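Local coordinates for protein PML (Homo sapiens, PDB 6IMQ) that probably scaffolds PML nuclear bodies, whose biogenesis is regulated by oligomerization of its B1-box, a zinc-binding domain, at residues Cys23-Gln28 / Leu42-Arg47; Cys12-Glu17 / Cys31-Glu36. One frame throughout, in Å; residues are numbered along the deposited sequence.

Contact 1 (Cys23-Gln28 / Leu42-Arg47); sequences CFECEQ and LKHEAR. With ZN (zinc ion), chain I.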
loop_
_atom_site.group_PDB
_atom_site.type_symbol
_atom_site.label_atom_id
_atom_site.label_comp_id
_atom_site.label_asym_id
_atom_site.label_seq_id
_atom_site.Cartn_x
_atom_site.Cartn_y
_atom_site.Cartn_z
ATOM N N CYS B 23 4.033 -4.989 -1.954
ATOM C CA CYS B 23 3.878 -5.944 -0.872
ATOM C C CYS B 23 4.974 -5.711 0.160
ATOM O O CYS B 23 6.166 -5.753 -0.168
ATOM C CB CYS B 23 3.923 -7.383 -1.368
ATOM S SG CYS B 23 3.730 -8.479 0.033
ATOM N N PHE B 24 4.571 -5.504 1.413
ATOM C CA PHE B 24 5.539 -5.215 2.461
ATOM C C PHE B 24 6.339 -6.446 2.873
ATOM O O PHE B 24 7.481 -6.309 3.324
ATOM C CB PHE B 24 4.819 -4.619 3.673
ATOM C CG PHE B 24 4.268 -3.252 3.431
ATOM C CD1 PHE B 24 5.122 -2.175 3.306
ATOM C CD2 PHE B 24 2.903 -3.035 3.324
ATOM C CE1 PHE B 24 4.638 -0.909 3.081
ATOM C CE2 PHE B 24 2.410 -1.767 3.102
ATOM C CZ PHE B 24 3.283 -0.700 2.978
ATOM N N GLU B 25 5.779 -7.647 2.730
ATOM C CA GLU B 25 6.529 -8.826 3.154
ATOM C C GLU B 25 7.326 -9.460 2.017
ATOM O O GLU B 25 8.433 -9.959 2.248
ATOM C CB GLU B 25 5.585 -9.853 3.784
ATOM C CG GLU B 25 5.223 -9.520 5.234
ATOM C CD GLU B 25 3.735 -9.279 5.432
ATOM O OE1 GLU B 25 3.113 -10.020 6.221
ATOM O OE2 GLU B 25 3.189 -8.358 4.790
ATOM N N CYS B 26 6.799 -9.450 0.788
ATOM C CA CYS B 26 7.614 -9.875 -0.345
ATOM C C CYS B 26 8.650 -8.812 -0.720
ATOM O O CYS B 26 9.701 -9.148 -1.273
ATOM C CB CYS B 26 6.744 -10.172 -1.572
ATOM S SG CYS B 26 5.557 -11.523 -1.479
ATOM N N GLU B 27 8.351 -7.532 -0.460
ATOM C CA GLU B 27 9.222 -6.405 -0.838
ATOM C C GLU B 27 9.236 -6.211 -2.357
ATOM O O GLU B 27 10.256 -5.854 -2.952
ATOM C CB GLU B 27 10.641 -6.596 -0.291
ATOM C CG GLU B 27 11.664 -7.195 -1.275
ATOM C CD GLU B 27 12.764 -8.004 -0.587
ATOM O OE1 GLU B 27 12.426 -8.985 0.107
ATOM O OE2 GLU B 27 13.961 -7.671 -0.745
ATOM N N GLN B 28 8.088 -6.431 -2.991
ATOM C CA GLN B 28 8.025 -6.461 -4.441
ATOM C C GLN B 28 6.863 -5.637 -4.974
ATOM O O GLN B 28 5.849 -5.434 -4.300
ATOM C CB GLN B 28 7.886 -7.895 -4.973
ATOM C CG GLN B 28 9.179 -8.632 -5.148
ATOM C CD GLN B 28 8.965 -10.087 -5.505
ATOM O OE1 GLN B 28 7.857 -10.501 -5.840
ATOM N NE2 GLN B 28 10.027 -10.875 -5.423
ATOM N N LEU B 42 -1.294 -15.918 -0.929
ATOM C CA LEU B 42 -0.536 -15.473 0.230
ATOM C C LEU B 42 -1.406 -14.538 1.054
ATOM O O LEU B 42 -2.383 -13.974 0.561
ATOM C CB LEU B 42 0.770 -14.778 -0.192
ATOM C CG LEU B 42 1.700 -15.666 -1.018
ATOM C CD1 LEU B 42 2.701 -14.864 -1.837
ATOM C CD2 LEU B 42 2.453 -16.649 -0.107
ATOM N N LYS B 43 -1.057 -14.400 2.325
ATOM C CA LYS B 43 -1.697 -13.427 3.212
ATOM C C LYS B 43 -0.592 -12.485 3.697
ATOM O O LYS B 43 0.003 -12.693 4.756
ATOM C CB LYS B 43 -2.452 -14.103 4.375
ATOM C CG LYS B 43 -1.748 -15.268 5.056
ATOM C CD LYS B 43 -2.442 -16.606 4.764
ATOM C CE LYS B 43 -3.111 -17.214 6.002
ATOM N NZ LYS B 43 -2.237 -18.156 6.768
ATOM N N HIS B 44 -0.314 -11.454 2.899
ATOM C CA HIS B 44 0.735 -10.488 3.184
ATOM C C HIS B 44 0.143 -9.090 3.306
ATOM O O HIS B 44 -0.807 -8.744 2.594
ATOM C CB HIS B 44 1.798 -10.471 2.074
ATOM C CG HIS B 44 2.706 -11.663 2.069
ATOM N ND1 HIS B 44 3.693 -11.832 1.121
ATOM C CD2 HIS B 44 2.793 -12.731 2.895
ATOM C CE1 HIS B 44 4.343 -12.955 1.359
ATOM N NE2 HIS B 44 3.819 -13.523 2.430
ATOM N N GLU B 45 0.706 -8.286 4.207
ATOM C CA GLU B 45 0.427 -6.857 4.199
ATOM C C GLU B 45 0.930 -6.249 2.898
ATOM O O GLU B 45 2.083 -6.454 2.508
ATOM C CB GLU B 45 1.106 -6.169 5.379
ATOM C CG GLU B 45 0.281 -6.038 6.631
ATOM C CD GLU B 45 0.923 -5.081 7.618
ATOM O OE1 GLU B 45 2.089 -5.313 8.011
ATOM O OE2 GLU B 45 0.271 -4.081 7.983
ATOM N N ALA B 46 0.075 -5.479 2.238
ATOM C CA ALA B 46 0.444 -4.842 0.982
ATOM C C ALA B 46 -0.412 -3.604 0.827
ATOM O O ALA B 46 -1.433 -3.440 1.506
ATOM C CB ALA B 46 0.267 -5.786 -0.212
ATOM N N ARG B 47 -0.007 -2.742 -0.091
ATOM C CA ARG B 47 -0.751 -1.515 -0.269
ATOM C C ARG B 47 -0.802 -1.085 -1.724
ATOM O O ARG B 47 0.123 -1.363 -2.500
ATOM C CB ARG B 47 -0.134 -0.382 0.561
ATOM C CG ARG B 47 1.165 0.151 0.006
ATOM C CD ARG B 47 1.175 1.617 0.341
ATOM N NE ARG B 47 2.462 2.277 0.309
ATOM C CZ ARG B 47 2.755 3.252 -0.541
ATOM N NH1 ARG B 47 1.860 3.654 -1.437
ATOM N NH2 ARG B 47 3.942 3.826 -0.494
HETATM ZN ZN ZN I . 3.712 -10.703 -0.648
#
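C23 and A46 face each other as an antiparallel non-hydrogen-bonded pair, CA to CA 4.1 Å, and just past it F24 N donates to E45 O at 2.9 Å. The C23 and A46 side chains share one face of the sheet. SG of C23 stands anti to its backbone N (chi1 180°), next to CB of H44, and binds the zinc ion at 2.3 Å. C26 SG and H44 ND1 bind it too, at 2.2 Å and 2.1 Å, and H38 of helix 32-41 is the fourth ligand. This is the Cys2His2 site of the B-box zinc finger, with C23 and C26 as a CxxC pair on the turn between strands 21-23 and 28-30. C26 N donates to C23 SG at 3.3 Å, almost straight, so the turn also holds a metal-bound sulfur. The imidazole of H44 is sandwiched: CB of E25 sits over one face, offset toward the rim, while CB of L42 lies over the centre of the opposite face, and C26 SG meets the edge in plane. OE2 of E25 reaches E45 N in a weak bond, 2.6 Å but bent to 120°. F24 lays its CE2-CZ end against R47, CZ to CG 3.7 Å, the ring and guanidinium planes 40° apart. An alanine at F24 would probably leave the R47 chain without this support and open a gap beside W22, whose ring meets F24 edge-to-face. R47 NH1 is hydrogen-bonded to Q4 OE1 of the second subunit, while A46 shares backbone bonds with that chain.

Contact 2 (Cys12-Glu17 / Cys31-Glu36); sequences CTRCKE and CAKCFE. With ZN (zinc ion), chain H.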
loop_
_atom_site.group_PDB
_atom_site.type_symbol
_atom_site.label_atom_id
_atom_site.label_comp_id
_atom_site.label_asym_id
_atom_site.label_seq_id
_atom_site.Cartn_x
_atom_site.Cartn_y
_atom_site.Cartn_z
ATOM N N CYS B 12 5.609 -4.311 -12.702
ATOM C CA CYS B 12 5.392 -5.540 -11.957
ATOM C C CYS B 12 6.639 -6.414 -11.973
ATOM O O CYS B 12 7.321 -6.531 -12.993
ATOM C CB CYS B 12 4.202 -6.274 -12.579
ATOM S SG CYS B 12 3.784 -7.815 -11.814
ATOM N N THR B 13 6.938 -7.024 -10.825
ATOM C CA THR B 13 8.128 -7.862 -10.746
ATOM C C THR B 13 7.970 -9.152 -11.538
ATOM O O THR B 13 8.976 -9.778 -11.890
ATOM C CB THR B 13 8.461 -8.194 -9.290
ATOM O OG1 THR B 13 7.370 -8.899 -8.686
ATOM C CG2 THR B 13 8.742 -6.913 -8.507
ATOM N N ARG B 14 6.731 -9.547 -11.833
ATOM C CA ARG B 14 6.420 -10.804 -12.496
ATOM C C ARG B 14 6.283 -10.645 -14.004
ATOM O O ARG B 14 6.915 -11.382 -14.767
ATOM C CB ARG B 14 5.127 -11.369 -11.905
ATOM C CG ARG B 14 4.633 -12.642 -12.550
ATOM C CD ARG B 14 3.689 -13.405 -11.608
ATOM N NE ARG B 14 3.164 -14.599 -12.261
ATOM C CZ ARG B 14 1.897 -14.772 -12.623
ATOM N NH1 ARG B 14 0.990 -13.841 -12.371
ATOM N NH2 ARG B 14 1.537 -15.893 -13.229
ATOM N N CYS B 15 5.460 -9.695 -14.447
ATOM C CA CYS B 15 5.210 -9.464 -15.861
ATOM C C CYS B 15 5.812 -8.114 -16.263
ATOM O O CYS B 15 6.708 -7.597 -15.586
ATOM C CB CYS B 15 3.706 -9.557 -16.128
ATOM S SG CYS B 15 2.727 -8.168 -15.496
ATOM N N LYS B 16 5.315 -7.539 -17.357
ATOM C CA LYS B 16 5.833 -6.275 -17.860
ATOM C C LYS B 16 4.887 -5.105 -17.637
ATOM O O LYS B 16 5.214 -3.977 -18.025
ATOM C CB LYS B 16 6.151 -6.391 -19.356
ATOM C CG LYS B 16 7.528 -6.970 -19.684
ATOM C CD LYS B 16 7.504 -8.489 -19.765
ATOM C CE LYS B 16 8.702 -9.023 -20.547
ATOM N NZ LYS B 16 8.578 -10.483 -20.826
ATOM N N GLU B 17 3.738 -5.332 -17.016
ATOM C CA GLU B 17 2.732 -4.296 -16.846
ATOM C C GLU B 17 3.131 -3.320 -15.748
ATOM O O GLU B 17 3.994 -3.600 -14.912
ATOM C CB GLU B 17 1.376 -4.928 -16.531
ATOM C CG GLU B 17 0.729 -5.632 -17.731
ATOM C CD GLU B 17 -0.088 -4.682 -18.592
ATOM O OE1 GLU B 17 -0.695 -3.744 -18.031
ATOM O OE2 GLU B 17 -0.124 -4.867 -19.826
ATOM N N CYS B 31 1.573 -5.697 -10.549
ATOM C CA CYS B 31 0.421 -5.154 -11.249
ATOM C C CYS B 31 -0.859 -5.673 -10.591
ATOM O O CYS B 31 -0.835 -6.590 -9.766
ATOM C CB CYS B 31 0.456 -5.521 -12.731
ATOM S SG CYS B 31 0.090 -7.241 -13.137
ATOM N N ALA B 32 -1.993 -5.081 -10.972
ATOM C CA ALA B 32 -3.265 -5.468 -10.372
ATOM C C ALA B 32 -3.529 -6.960 -10.563
ATOM O O ALA B 32 -3.891 -7.666 -9.617
ATOM C CB ALA B 32 -4.397 -4.634 -10.972
ATOM N N LYS B 33 -3.344 -7.463 -11.787
ATOM C CA LYS B 33 -3.642 -8.865 -12.081
ATOM C C LYS B 33 -2.694 -9.809 -11.342
ATOM O O LYS B 33 -3.138 -10.812 -10.772
ATOM C CB LYS B 33 -3.629 -9.054 -13.605
ATOM C CG LYS B 33 -2.550 -9.921 -14.193
ATOM C CD LYS B 33 -3.092 -11.309 -14.434
ATOM C CE LYS B 33 -1.998 -12.294 -14.256
ATOM N NZ LYS B 33 -1.060 -12.468 -15.373
ATOM N N CYS B 34 -1.396 -9.498 -11.303
ATOM C CA CYS B 34 -0.508 -10.313 -10.480
ATOM C C CYS B 34 -0.810 -10.123 -9.001
ATOM O O CYS B 34 -0.655 -11.062 -8.213
ATOM C CB CYS B 34 0.948 -9.988 -10.792
ATOM S SG CYS B 34 1.450 -10.550 -12.454
ATOM N N PHE B 35 -1.270 -8.936 -8.608
ATOM C CA PHE B 35 -1.579 -8.726 -7.203
ATOM C C PHE B 35 -2.778 -9.560 -6.761
ATOM O O PHE B 35 -2.759 -10.123 -5.663
ATOM C CB PHE B 35 -1.836 -7.259 -6.924
ATOM C CG PHE B 35 -2.107 -6.981 -5.493
ATOM C CD1 PHE B 35 -1.130 -7.199 -4.543
ATOM C CD2 PHE B 35 -3.342 -6.530 -5.093
ATOM C CE1 PHE B 35 -1.376 -6.951 -3.217
ATOM C CE2 PHE B 35 -3.601 -6.280 -3.772
ATOM C CZ PHE B 35 -2.610 -6.483 -2.825
ATOM N N GLU B 36 -3.825 -9.662 -7.588
ATOM C CA GLU B 36 -4.970 -10.491 -7.203
ATOM C C GLU B 36 -4.544 -11.945 -6.986
ATOM O O GLU B 36 -5.053 -12.616 -6.081
ATOM C CB GLU B 36 -6.084 -10.382 -8.251
ATOM C CG GLU B 36 -6.475 -8.941 -8.557
ATOM C CD GLU B 36 -7.978 -8.684 -8.496
ATOM O OE1 GLU B 36 -8.767 -9.651 -8.404
ATOM O OE2 GLU B 36 -8.367 -7.497 -8.547
HETATM ZN ZN ZN H . 2.007 -8.446 -13.252
#
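C12, C15, C31 and C34 meet through their sulfurs at one zinc ion. The metal bonds are nearly equal: C12 SG and C15 SG each lie 2.4 Å from zinc, C31 SG and C34 SG each 2.3 Å. Hydrogen bonds to sulfur form the second layer. C31 N donates across the contact to C12 SG at 3.3 Å and 166°, and the same sulfur accepts R14 N and, weakly, C15 N from its own turn. E17 N donates to C15 SG. C31 is the N-cap of helix 32-41, and its SG, set between the backbone N and the carbonyl carbon (chi1 73°), accepts the capping bond from C34 N at 3.3 Å. Such N-H groups would probably ease the negative charge gathered on the thiolates. The R14 chain, extended from CG to NE, passes C34 SG, and its NH1 comes within 3.3 Å of that sulfur. K33 crosses R14 at about a right angle, R14 NH1 and K33 NZ 3.9 Å apart as like charges. CB of C12 packs on CB of C31. Two CxxC pairs, one on a loop and one at a helix start, make this the Cys4 zinc site of the B-box.

Contact 1 and contact 2 lie about 13 Å apart, centre to centre, on opposite sides of the chain's centre, each around its own zinc ion. Their segments alternate along the chain in the order 12-17, 23-28, 31-36, 42-47, so the two metal sites interlock as a cross-brace. Helix 32-41 joins them: it begins in the Cys4 site, supplies H38 to the Cys2His2 site, and leads toward strand 46-48, the edge partner of 21-23 in the antiparallel sheet. The contacts also touch directly, A46 CB to F35 CE1 at 3.6 Å. With one helix and short strands, this B-box probably depends on both ions for its shape, including the strand edge that meets the second subunit.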